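Cycloserine biosynthesis protein DcsG (Streptomyces lavendulae, PDB 6JIL) catalyses the ATP-dependent ring closure of O-ureido-D-serine to the antibiotic D-cycloserine, as a magnesium-dependent monomeric ligase of the ATP-grasp family. Local coordinates at residues L4-D9 against P21-C26; T187-F192 against A231-A236; H198-G203 against L279-D284; P249-R254 against L287-A292. All coordinates share one frame; numbering follows the deposited sequence.

Interaction 1: L4-D9 against P21-C26; sequences LALVTD and PLLEAC
L6 reaches out from strand 4-8 and places its CD1 methyl against two leucines of helix 19-28. The closer partner is L23, whose CD2 lies 3.7 Å from L6 CD1; these two side chains run past each other in opposite directions. L22 meets the same methyl head on, tip to tip, with its CD2 4.2 Å from L6 CD1. Two torsions explain why neighbouring leucines on one helix can share a target: L23 carries CG anti to its carbonyl carbon (chi1 -72°), whereas L22 carries it anti to the backbone N (chi1 173°).

Further out, backbone bonds of L4 and L6 to E34 hold the strand against strand 33-37, and L6 also rests on A33. The helix also meets helix 285-296, where L22 packs on F289 and A25 on A290. Strand 4-8, helix 19-28 and strand 33-37 form a beta-alpha-beta unit of the parallel sheet, and this is its helix-on-sheet seam, away from the annotated sites. No hydrogen bond spans the two segments; methyl groups alone make the contact, so what joins them is hydrophobic burial and shape rather than directed bonding.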
loop_
_atom_site.group_PDB
_atom_site.type_symbol
_atom_site.label_atom_id
_atom_site.label_comp_id
_atom_site.label_asym_id
_atom_site.label_seq_id
_atom_site.Cartn_x
_atom_site.Cartn_y
_atom_site.Cartn_z
ATOM N N LEU A 4 -17.827 14.465 -5.694
ATOM C CA LEU A 4 -16.897 13.489 -5.132
ATOM C C LEU A 4 -15.583 14.151 -4.735
ATOM O O LEU A 4 -14.958 14.844 -5.547
ATOM C CB LEU A 4 -16.595 12.407 -6.173
ATOM C CG LEU A 4 -16.253 10.974 -5.759
ATOM C CD1 LEU A 4 -15.423 10.333 -6.862
ATOM C CD2 LEU A 4 -15.500 10.945 -4.459
ATOM N N ALA A 5 -15.161 13.933 -3.492
ATOM C CA ALA A 5 -13.905 14.499 -3.017
ATOM C C ALA A 5 -12.784 13.495 -3.257
ATOM O O ALA A 5 -12.922 12.322 -2.921
ATOM C CB ALA A 5 -14.002 14.827 -1.531
ATOM N N LEU A 6 -11.695 13.944 -3.872
ATOM C CA LEU A 6 -10.539 13.080 -4.119
ATOM C C LEU A 6 -9.446 13.652 -3.209
ATOM O O LEU A 6 -8.891 14.715 -3.478
ATOM C CB LEU A 6 -10.123 13.135 -5.595
ATOM C CG LEU A 6 -11.183 12.690 -6.623
ATOM C CD1 LEU A 6 -10.620 12.801 -8.029
ATOM C CD2 LEU A 6 -11.627 11.257 -6.354
ATOM N N VAL A 7 -9.158 12.948 -2.119
ATOM C CA VAL A 7 -8.196 13.421 -1.136
ATOM C C VAL A 7 -6.720 13.264 -1.464
ATOM O O VAL A 7 -6.257 12.199 -1.865
ATOM C CB VAL A 7 -8.454 12.765 0.241
ATOM C CG1 VAL A 7 -7.567 13.410 1.309
ATOM C CG2 VAL A 7 -9.917 12.912 0.617
ATOM N N THR A 8 -5.982 14.343 -1.249
ATOM C CA THR A 8 -4.547 14.385 -1.493
ATOM C C THR A 8 -3.972 15.362 -0.463
ATOM O O THR A 8 -4.599 15.636 0.559
ATOM C CB THR A 8 -4.257 14.926 -2.932
ATOM O OG1 THR A 8 -2.853 14.857 -3.210
ATOM C CG2 THR A 8 -4.723 16.390 -3.058
ATOM N N ASP A 9 -2.762 15.843 -0.723
ATOM C CA ASP A 9 -2.130 16.856 0.115
ATOM C C ASP A 9 -1.062 17.522 -0.748
ATOM O O ASP A 9 -0.503 16.896 -1.650
ATOM C CB ASP A 9 -1.606 16.289 1.463
ATOM C CG ASP A 9 -0.450 15.303 1.330
ATOM O OD1 ASP A 9 -0.450 14.334 2.120
ATOM O OD2 ASP A 9 0.463 15.492 0.495
ATOM N N PRO A 21 -5.465 11.678 -15.146
ATOM C CA PRO A 21 -6.321 10.751 -15.889
ATOM C C PRO A 21 -7.606 10.367 -15.137
ATOM O O PRO A 21 -8.648 10.139 -15.755
ATOM C CB PRO A 21 -5.402 9.553 -16.133
ATOM C CG PRO A 21 -4.464 9.601 -14.970
ATOM C CD PRO A 21 -4.159 11.060 -14.844
ATOM N N LEU A 22 -7.534 10.300 -13.809
ATOM C CA LEU A 22 -8.707 9.945 -13.011
ATOM C C LEU A 22 -9.786 11.013 -13.129
ATOM O O LEU A 22 -10.975 10.696 -13.201
ATOM C CB LEU A 22 -8.327 9.742 -11.536
ATOM C CG LEU A 22 -9.486 9.516 -10.543
ATOM C CD1 LEU A 22 -10.407 8.398 -11.047
ATOM C CD2 LEU A 22 -8.928 9.170 -9.159
ATOM N N LEU A 23 -9.373 12.277 -13.156
ATOM C CA LEU A 23 -10.320 13.376 -13.280
ATOM C C LEU A 23 -11.035 13.338 -14.635
ATOM O O LEU A 23 -12.234 13.601 -14.718
ATOM C CB LEU A 23 -9.604 14.717 -13.107
ATOM C CG LEU A 23 -9.141 15.085 -11.691
ATOM C CD1 LEU A 23 -8.387 16.411 -11.730
ATOM C CD2 LEU A 23 -10.347 15.196 -10.770
ATOM N N GLU A 24 -10.307 13.015 -15.698
ATOM C CA GLU A 24 -10.926 12.944 -17.012
ATOM C C GLU A 24 -11.942 11.806 -17.057
ATOM O O GLU A 24 -13.042 11.964 -17.592
ATOM C CB GLU A 24 -9.867 12.749 -18.097
ATOM C CG GLU A 24 -9.063 14.005 -18.370
ATOM C CD GLU A 24 -9.939 15.258 -18.430
ATOM O OE1 GLU A 24 -10.039 15.973 -17.404
ATOM O OE2 GLU A 24 -10.537 15.515 -19.502
ATOM N N ALA A 25 -11.571 10.668 -16.475
ATOM C CA ALA A 25 -12.448 9.502 -16.425
ATOM C C ALA A 25 -13.707 9.849 -15.636
ATOM O O ALA A 25 -14.813 9.450 -16.007
ATOM C CB ALA A 25 -11.722 8.331 -15.769
ATOM N N CYS A 26 -13.536 10.587 -14.542
ATOM C CA CYS A 26 -14.676 10.987 -13.725
ATOM C C CYS A 26 -15.610 11.824 -14.567
ATOM O O CYS A 26 -16.830 11.690 -14.485
ATOM C CB CYS A 26 -14.224 11.791 -12.507
ATOM S SG CYS A 26 -13.620 10.746 -11.178
#

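Interaction 2: T187-F192 against A231-A236; sequences TDLTFF and AVAAAA
Helix 227-244 lies across one side of the five-stranded antiparallel sheet of the ATP-grasp region, and here it packs on strand 186-192 at the middle of that sheet. The short axes of 187-192 and 231-236 come within 9.6 Å and cross at -55°. A233 is the helix residue that fits between the two strand side chains pointing up at it. Its CB sits 3.5 Å from F191 CE1, with F191 CZ almost as near, and L189 CD2 closes on the same A233 CB at 3.8 Å. Two residues apart, L189 and F191 leave the same face of the strand, both with CG anti to the carbonyl carbon (chi1 -64° and -76°). The phenyl ring then extends along the helix to A234, whose CB is 4.1 Å from F191 CE2, while F191 CZ approaches the backbone at A234 N. The ring meets A233 at an oblique tilt.

L237 of the same helix touches F191 as well, and V255 of the adjacent strand adds to the surroundings of A233. The L189 side chain is about 6 Å from that of R254, which is inferred to be catalytic. Alanines on the helix allow its backbone to come close to the sheet; with no hydrogen bond between the segments, the side-chain contacts are apolar, and the ring also lies beside the backbone at A234 N.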
loop_
_atom_site.group_PDB
_atom_site.type_symbol
_atom_site.label_atom_id
_atom_site.label_comp_id
_atom_site.label_asym_id
_atom_site.label_seq_id
_atom_site.Cartn_x
_atom_site.Cartn_y
_atom_site.Cartn_z
ATOM N N THR A 187 6.209 -6.980 -9.206
ATOM C CA THR A 187 5.108 -6.731 -10.128
ATOM C C THR A 187 3.910 -6.229 -9.328
ATOM O O THR A 187 3.473 -6.878 -8.375
ATOM C CB THR A 187 4.726 -8.009 -10.903
ATOM O OG1 THR A 187 5.889 -8.529 -11.563
ATOM C CG2 THR A 187 3.668 -7.700 -11.954
ATOM N N ASP A 188 3.400 -5.062 -9.716
ATOM C CA ASP A 188 2.267 -4.435 -9.043
ATOM C C ASP A 188 0.998 -4.522 -9.892
ATOM O O ASP A 188 0.905 -3.882 -10.943
ATOM C CB ASP A 188 2.595 -2.966 -8.742
ATOM C CG ASP A 188 3.752 -2.808 -7.749
ATOM O OD1 ASP A 188 4.432 -3.814 -7.444
ATOM O OD2 ASP A 188 3.981 -1.673 -7.277
ATOM N N LEU A 189 0.024 -5.310 -9.432
ATOM C CA LEU A 189 -1.230 -5.495 -10.158
ATOM C C LEU A 189 -2.357 -4.614 -9.626
ATOM O O LEU A 189 -2.563 -4.503 -8.419
ATOM C CB LEU A 189 -1.676 -6.961 -10.097
ATOM C CG LEU A 189 -0.823 -8.062 -10.741
ATOM C CD1 LEU A 189 0.470 -8.254 -9.962
ATOM C CD2 LEU A 189 -1.623 -9.366 -10.764
ATOM N N THR A 190 -3.097 -3.997 -10.539
ATOM C CA THR A 190 -4.203 -3.133 -10.166
ATOM C C THR A 190 -5.533 -3.803 -10.487
ATOM O O THR A 190 -5.721 -4.340 -11.577
ATOM C CB THR A 190 -4.109 -1.804 -10.903
ATOM O OG1 THR A 190 -2.957 -1.097 -10.433
ATOM C CG2 THR A 190 -5.344 -0.971 -10.669
ATOM N N PHE A 191 -6.446 -3.772 -9.521
ATOM C CA PHE A 191 -7.763 -4.376 -9.679
ATOM C C PHE A 191 -8.879 -3.372 -9.450
ATOM O O PHE A 191 -8.742 -2.442 -8.652
ATOM C CB PHE A 191 -7.959 -5.520 -8.686
ATOM C CG PHE A 191 -7.244 -6.783 -9.051
ATOM C CD1 PHE A 191 -5.859 -6.845 -9.045
ATOM C CD2 PHE A 191 -7.967 -7.939 -9.347
ATOM C CE1 PHE A 191 -5.201 -8.043 -9.323
ATOM C CE2 PHE A 191 -7.319 -9.141 -9.627
ATOM C CZ PHE A 191 -5.935 -9.194 -9.612
ATOM N N PHE A 192 -9.990 -3.580 -10.149
ATOM C CA PHE A 192 -11.162 -2.729 -10.009
ATOM C C PHE A 192 -12.378 -3.622 -9.825
ATOM O O PHE A 192 -12.724 -4.405 -10.706
ATOM C CB PHE A 192 -11.304 -1.830 -11.231
ATOM C CG PHE A 192 -10.215 -0.797 -11.337
ATOM C CD1 PHE A 192 -9.378 -0.751 -12.446
ATOM C CD2 PHE A 192 -10.017 0.122 -10.314
ATOM C CE1 PHE A 192 -8.365 0.193 -12.536
ATOM C CE2 PHE A 192 -9.003 1.071 -10.396
ATOM C CZ PHE A 192 -8.176 1.106 -11.512
ATOM N N ALA A 231 -3.664 -14.704 -10.024
ATOM C CA ALA A 231 -4.335 -15.644 -9.139
ATOM C C ALA A 231 -4.026 -15.309 -7.674
ATOM O O ALA A 231 -4.917 -15.317 -6.826
ATOM C CB ALA A 231 -3.893 -17.063 -9.460
ATOM N N VAL A 232 -2.766 -15.007 -7.379
ATOM C CA VAL A 232 -2.385 -14.675 -6.016
ATOM C C VAL A 232 -2.987 -13.328 -5.617
ATOM O O VAL A 232 -3.566 -13.195 -4.538
ATOM C CB VAL A 232 -0.842 -14.636 -5.852
ATOM C CG1 VAL A 232 -0.470 -13.986 -4.529
ATOM C CG2 VAL A 232 -0.281 -16.048 -5.892
ATOM N N ALA A 233 -2.861 -12.336 -6.491
ATOM C CA ALA A 233 -3.400 -11.011 -6.219
ATOM C C ALA A 233 -4.885 -11.075 -5.883
ATOM O O ALA A 233 -5.339 -10.439 -4.937
ATOM C CB ALA A 233 -3.184 -10.103 -7.426
ATOM N N ALA A 234 -5.639 -11.834 -6.676
ATOM C CA ALA A 234 -7.080 -11.979 -6.473
ATOM C C ALA A 234 -7.407 -12.687 -5.169
ATOM O O ALA A 234 -8.472 -12.460 -4.592
ATOM C CB ALA A 234 -7.707 -12.738 -7.642
ATOM N N ALA A 235 -6.508 -13.557 -4.714
ATOM C CA ALA A 235 -6.725 -14.271 -3.453
ATOM C C ALA A 235 -6.533 -13.292 -2.308
ATOM O O ALA A 235 -7.287 -13.305 -1.337
ATOM C CB ALA A 235 -5.748 -15.426 -3.313
ATOM N N ALA A 236 -5.515 -12.443 -2.436
ATOM C CA ALA A 236 -5.222 -11.447 -1.424
ATOM C C ALA A 236 -6.424 -10.517 -1.251
ATOM O O ALA A 236 -6.787 -10.162 -0.131
ATOM C CB ALA A 236 -3.991 -10.648 -1.824
#

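Interaction 3: H198-G203 against L279-D284; sequences HAIHKG and LTFSED
Strand residues 198-202 run past the 3-10 segment 279-281 and the residues that follow it, with the CA atoms of H198 and S282 6.2 Å apart and those of I200 and F281 7.3 Å apart. H198 and S282 form the closest part of the contact. S282 lays its CB over one face of the imidazole, 3.5 Å from the ring centroid and 23° off the normal, a CH-pi contact displaced toward the rim; S282 CB comes to 3.3 Å from H198 CG. With CG tucked between its backbone N and carbonyl carbon (chi1 59°), H198 turns its ring from the strand toward the turn. The imidazole is fixed in rotation too, because NE2 is hydrogen-bonded to L277 O.

Within its own segment, the hydroxyl of S282 donates to L279 O over 3.0 Å, and S282 N donates to that same carbonyl from the same face of its plane. The double grip closes the turn and positions the CB that covers the histidine. Two residues along from H198, I200 and F281 cross obliquely, with I200 CG2 3.9 Å from F281 CB. Both of these side chains also touch R220, an inferred active-site arginine, and K202 at the end of the strand binds a tartrate, probably from the crystallisation liquor.

No hydrogen bond links the two segments directly. Their chemistry is mixed: an aliphatic patch beside a serine whose CB lies over the imidazole face with OG alongside, while its hydroxyl hydrogen bond goes to L279 O.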
loop_
_atom_site.group_PDB
_atom_site.type_symbol
_atom_site.label_atom_id
_atom_site.label_comp_id
_atom_site.label_asym_id
_atom_site.label_seq_id
_atom_site.Cartn_x
_atom_site.Cartn_y
_atom_site.Cartn_z
ATOM N N HIS A 198 -4.659 -4.143 -14.889
ATOM C CA HIS A 198 -3.331 -4.030 -15.467
ATOM C C HIS A 198 -2.267 -4.099 -14.384
ATOM O O HIS A 198 -2.572 -4.100 -13.185
ATOM C CB HIS A 198 -3.200 -2.692 -16.175
ATOM C CG HIS A 198 -3.417 -1.521 -15.267
ATOM N ND1 HIS A 198 -4.674 -1.052 -14.943
ATOM C CD2 HIS A 198 -2.539 -0.759 -14.570
ATOM C CE1 HIS A 198 -4.560 -0.052 -14.087
ATOM N NE2 HIS A 198 -3.276 0.145 -13.844
ATOM N N ALA A 199 -1.012 -4.130 -14.819
ATOM C CA ALA A 199 0.106 -4.196 -13.898
ATOM C C ALA A 199 1.333 -3.497 -14.460
ATOM O O ALA A 199 1.369 -3.098 -15.629
ATOM C CB ALA A 199 0.433 -5.652 -13.588
ATOM N N ILE A 200 2.338 -3.337 -13.610
ATOM C CA ILE A 200 3.585 -2.722 -14.020
ATOM C C ILE A 200 4.714 -3.450 -13.318
ATOM O O ILE A 200 4.501 -4.234 -12.396
ATOM C CB ILE A 200 3.687 -1.234 -13.600
ATOM C CG1 ILE A 200 3.956 -1.139 -12.093
ATOM C CG2 ILE A 200 2.412 -0.492 -13.967
ATOM C CD1 ILE A 200 4.277 0.261 -11.600
ATOM N N HIS A 201 5.923 -3.192 -13.783
ATOM C CA HIS A 201 7.091 -3.749 -13.162
ATOM C C HIS A 201 7.709 -2.542 -12.460
ATOM O O HIS A 201 7.692 -1.427 -12.993
ATOM C CB HIS A 201 8.053 -4.324 -14.201
ATOM C CG HIS A 201 9.431 -4.546 -13.672
ATOM N ND1 HIS A 201 10.445 -3.627 -13.832
ATOM C CD2 HIS A 201 9.944 -5.543 -12.913
ATOM C CE1 HIS A 201 11.522 -4.047 -13.193
ATOM N NE2 HIS A 201 11.244 -5.207 -12.627
ATOM N N LYS A 202 8.202 -2.754 -11.247
ATOM C CA LYS A 202 8.831 -1.687 -10.491
ATOM C C LYS A 202 10.200 -2.209 -10.078
ATOM O O LYS A 202 10.304 -3.290 -9.494
ATOM C CB LYS A 202 8.000 -1.342 -9.250
ATOM C CG LYS A 202 8.602 -0.221 -8.415
ATOM C CD LYS A 202 7.926 -0.085 -7.054
ATOM C CE LYS A 202 6.471 0.343 -7.185
ATOM N NZ LYS A 202 5.834 0.530 -5.855
ATOM N N GLY A 203 11.249 -1.451 -10.388
ATOM C CA GLY A 203 12.591 -1.882 -10.041
ATOM C C GLY A 203 12.813 -1.981 -8.545
ATOM O O GLY A 203 11.996 -1.505 -7.758
ATOM N N LEU A 279 -2.513 4.211 -13.407
ATOM C CA LEU A 279 -3.519 4.383 -14.451
ATOM C C LEU A 279 -2.932 4.731 -15.814
ATOM O O LEU A 279 -3.421 4.262 -16.841
ATOM C CB LEU A 279 -4.514 5.475 -14.045
ATOM C CG LEU A 279 -5.291 5.254 -12.743
ATOM C CD1 LEU A 279 -6.258 6.415 -12.517
ATOM C CD2 LEU A 279 -6.041 3.928 -12.809
ATOM N N THR A 280 -1.882 5.544 -15.824
ATOM C CA THR A 280 -1.263 5.972 -17.071
ATOM C C THR A 280 -0.447 4.896 -17.784
ATOM O O THR A 280 0.114 5.143 -18.856
ATOM C CB THR A 280 -0.387 7.233 -16.846
ATOM O OG1 THR A 280 0.708 6.920 -15.978
ATOM C CG2 THR A 280 -1.219 8.339 -16.198
ATOM N N PHE A 281 -0.382 3.703 -17.198
ATOM C CA PHE A 281 0.346 2.594 -17.817
ATOM C C PHE A 281 -0.606 1.599 -18.473
ATOM O O PHE A 281 -0.172 0.580 -19.001
ATOM C CB PHE A 281 1.195 1.837 -16.791
ATOM C CG PHE A 281 2.462 2.536 -16.413
ATOM C CD1 PHE A 281 2.460 3.538 -15.449
ATOM C CD2 PHE A 281 3.668 2.170 -17.001
ATOM C CE1 PHE A 281 3.640 4.161 -15.073
ATOM C CE2 PHE A 281 4.853 2.789 -16.633
ATOM C CZ PHE A 281 4.840 3.785 -15.667
ATOM N N SER A 282 -1.901 1.889 -18.419
ATOM C CA SER A 282 -2.918 1.019 -19.008
ATOM C C SER A 282 -3.745 1.881 -19.946
ATOM O O SER A 282 -3.823 3.087 -19.748
ATOM C CB SER A 282 -3.826 0.463 -17.914
ATOM O OG SER A 282 -4.592 1.505 -17.334
ATOM N N GLU A 283 -4.390 1.287 -20.943
ATOM C CA GLU A 283 -5.173 2.111 -21.859
ATOM C C GLU A 283 -6.595 2.414 -21.405
ATOM O O GLU A 283 -7.246 3.281 -21.981
ATOM C CB GLU A 283 -5.208 1.505 -23.267
ATOM C CG GLU A 283 -5.669 2.505 -24.351
ATOM C CD GLU A 283 -4.680 3.659 -24.584
ATOM O OE1 GLU A 283 -3.619 3.420 -25.202
ATOM O OE2 GLU A 283 -4.959 4.804 -24.151
ATOM N N ASP A 284 -7.088 1.726 -20.381
ATOM C CA ASP A 284 -8.445 2.009 -19.915
ATOM C C ASP A 284 -8.611 1.893 -18.403
ATOM O O ASP A 284 -9.731 1.904 -17.890
ATOM C CB ASP A 284 -9.451 1.097 -20.622
ATOM C CG ASP A 284 -9.289 -0.361 -20.239
ATOM O OD1 ASP A 284 -8.162 -0.891 -20.356
ATOM O OD2 ASP A 284 -10.291 -0.983 -19.830
#

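Interaction 4: P249-R254 against L287-A292; sequences PLVCGR and LRFAQA
F289 leaves helix 285-296 with CG anti to its backbone N (chi1 -171°), a torsion that carries the ring from the helix flank over to residues 251-252. From CB the side chain first meets F192 of strand 186-192, whose ring lies at about 20° to that of F289. Beyond CG, F289 CD1 reaches 4.2 Å from C252 CB. F289 CE1 lies 3.8 Å from C252 CB, and V251 CG2 stands at the ring edge, near its plane, 4.5 Å from F289 CE1. At the tip, F289 CZ ends 3.7 Å from C252 SG. That sulfur is 4.4 Å from the ring centroid and 41° off the normal, an oblique sulfur-aromatic contact. One turn further on, A292 sets its CB 4.0 Å from V251 O, bringing the helix backbone near V251.

Two residues beyond C252 is R254, an inferred catalytic residue whose NH1 is salt-bridged to the magnesium ligand E271. What results is helix-on-sheet packing against the five-stranded antiparallel sheet: helix 285-296 docks through F289 and A292 against residues 251 and 252, which lead into the strand that continues to R254, inferred to be in the active site.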
loop_
_atom_site.group_PDB
_atom_site.type_symbol
_atom_site.label_atom_id
_atom_site.label_comp_id
_atom_site.label_asym_id
_atom_site.label_seq_id
_atom_site.Cartn_x
_atom_site.Cartn_y
_atom_site.Cartn_z
ATOM N N PRO A 249 -16.905 -5.691 -3.475
ATOM C CA PRO A 249 -15.482 -5.896 -3.748
ATOM C C PRO A 249 -14.783 -4.566 -3.468
ATOM O O PRO A 249 -15.436 -3.553 -3.214
ATOM C CB PRO A 249 -15.452 -6.225 -5.241
ATOM C CG PRO A 249 -16.859 -6.689 -5.542
ATOM C CD PRO A 249 -17.696 -5.776 -4.713
ATOM N N LEU A 250 -13.463 -4.556 -3.499
ATOM C CA LEU A 250 -12.768 -3.305 -3.281
ATOM C C LEU A 250 -12.881 -2.520 -4.591
ATOM O O LEU A 250 -12.623 -3.057 -5.666
ATOM C CB LEU A 250 -11.312 -3.583 -2.913
ATOM C CG LEU A 250 -11.199 -4.222 -1.527
ATOM C CD1 LEU A 250 -10.023 -5.173 -1.482
ATOM C CD2 LEU A 250 -11.079 -3.125 -0.475
ATOM N N VAL A 251 -13.307 -1.263 -4.505
ATOM C CA VAL A 251 -13.444 -0.442 -5.704
ATOM C C VAL A 251 -12.143 -0.527 -6.484
ATOM O O VAL A 251 -12.140 -0.665 -7.707
ATOM C CB VAL A 251 -13.729 1.046 -5.364
ATOM C CG1 VAL A 251 -15.073 1.176 -4.695
ATOM C CG2 VAL A 251 -12.640 1.595 -4.449
ATOM N N CYS A 252 -11.032 -0.448 -5.762
ATOM C CA CYS A 252 -9.724 -0.523 -6.386
ATOM C C CYS A 252 -8.724 -1.021 -5.365
ATOM O O CYS A 252 -8.961 -0.942 -4.157
ATOM C CB CYS A 252 -9.283 0.853 -6.894
ATOM S SG CYS A 252 -8.809 2.000 -5.589
ATOM N N GLY A 253 -7.607 -1.537 -5.858
ATOM C CA GLY A 253 -6.576 -2.033 -4.974
ATOM C C GLY A 253 -5.369 -2.406 -5.794
ATOM O O GLY A 253 -5.471 -2.617 -6.996
ATOM N N ARG A 254 -4.217 -2.464 -5.150
ATOM C CA ARG A 254 -2.999 -2.838 -5.831
ATOM C C ARG A 254 -2.331 -3.885 -4.960
ATOM O O ARG A 254 -2.219 -3.709 -3.744
ATOM C CB ARG A 254 -2.068 -1.633 -6.001
ATOM C CG ARG A 254 -1.000 -1.851 -7.073
ATOM C CD ARG A 254 0.019 -0.707 -7.159
ATOM N NE ARG A 254 0.981 -0.750 -6.067
ATOM C CZ ARG A 254 1.029 0.133 -5.073
ATOM N NH1 ARG A 254 0.168 1.141 -5.033
ATOM N NH2 ARG A 254 1.933 -0.002 -4.110
ATOM N N LEU A 287 -10.754 4.599 -16.748
ATOM C CA LEU A 287 -12.182 4.495 -17.042
ATOM C C LEU A 287 -12.808 3.419 -16.160
ATOM O O LEU A 287 -13.914 3.586 -15.648
ATOM C CB LEU A 287 -12.409 4.156 -18.523
ATOM C CG LEU A 287 -13.858 3.926 -18.973
ATOM C CD1 LEU A 287 -14.684 5.172 -18.686
ATOM C CD2 LEU A 287 -13.907 3.589 -20.463
ATOM N N ARG A 288 -12.088 2.319 -15.979
ATOM C CA ARG A 288 -12.582 1.232 -15.148
ATOM C C ARG A 288 -12.706 1.692 -13.701
ATOM O O ARG A 288 -13.562 1.217 -12.954
ATOM C CB ARG A 288 -11.638 0.033 -15.206
ATOM C CG ARG A 288 -11.364 -0.498 -16.584
ATOM C CD ARG A 288 -10.753 -1.861 -16.452
ATOM N NE ARG A 288 -10.318 -2.415 -17.724
ATOM C CZ ARG A 288 -10.081 -3.708 -17.919
ATOM N NH1 ARG A 288 -10.248 -4.575 -16.920
ATOM N NH2 ARG A 288 -9.664 -4.132 -19.105
ATOM N N PHE A 289 -11.839 2.612 -13.301
ATOM C CA PHE A 289 -11.879 3.118 -11.939
ATOM C C PHE A 289 -13.092 4.037 -11.778
ATOM O O PHE A 289 -13.872 3.893 -10.836
ATOM C CB PHE A 289 -10.583 3.870 -11.627
ATOM C CG PHE A 289 -10.434 4.252 -10.191
ATOM C CD1 PHE A 289 -11.275 3.719 -9.220
ATOM C CD2 PHE A 289 -9.434 5.134 -9.803
ATOM C CE1 PHE A 289 -11.122 4.057 -7.880
ATOM C CE2 PHE A 289 -9.272 5.479 -8.469
ATOM C CZ PHE A 289 -10.118 4.940 -7.504
ATOM N N ALA A 290 -13.258 4.968 -12.716
ATOM C CA ALA A 290 -14.382 5.895 -12.664
ATOM C C ALA A 290 -15.706 5.137 -12.729
ATOM O O ALA A 290 -16.659 5.489 -12.041
ATOM C CB ALA A 290 -14.293 6.887 -13.809
ATOM N N GLN A 291 -15.766 4.098 -13.553
ATOM C CA GLN A 291 -16.993 3.322 -13.666
ATOM C C GLN A 291 -17.318 2.617 -12.356
ATOM O O GLN A 291 -18.466 2.627 -11.912
ATOM C CB GLN A 291 -16.893 2.306 -14.809
ATOM C CG GLN A 291 -17.002 2.948 -16.189
ATOM C CD GLN A 291 -16.902 1.943 -17.319
ATOM O OE1 GLN A 291 -15.875 1.290 -17.493
ATOM N NE2 GLN A 291 -17.970 1.813 -18.089
ATOM N N ALA A 292 -16.306 2.009 -11.742
ATOM C CA ALA A 292 -16.485 1.330 -10.467
ATOM C C ALA A 292 -17.003 2.347 -9.449
ATOM O O ALA A 292 -17.892 2.046 -8.649
ATOM C CB ALA A 292 -15.163 0.742 -9.993
#

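In the fold
Interaction 1 comes first along the chain and belongs to the parallel sheet near the N-terminus; interactions 2, 3 and 4 all reach the five-stranded antiparallel sheet within the ATP-grasp range. There strand 186-192 lies between strands 195-202 and 252-259, joined to both by backbone bonds, and the centres of interactions 2 and 4 are about 12 Å apart. Interaction 3 crosses both of them in chain order. Interaction 1 touches two of the others: P21 packs on T280 of interaction 3, and helix 19-28 lies against the helix of interaction 4, whose centre is about 13 Å away. The antiparallel sheet carrying R254 and the magnesium ligands is thus packed against the N-terminal part.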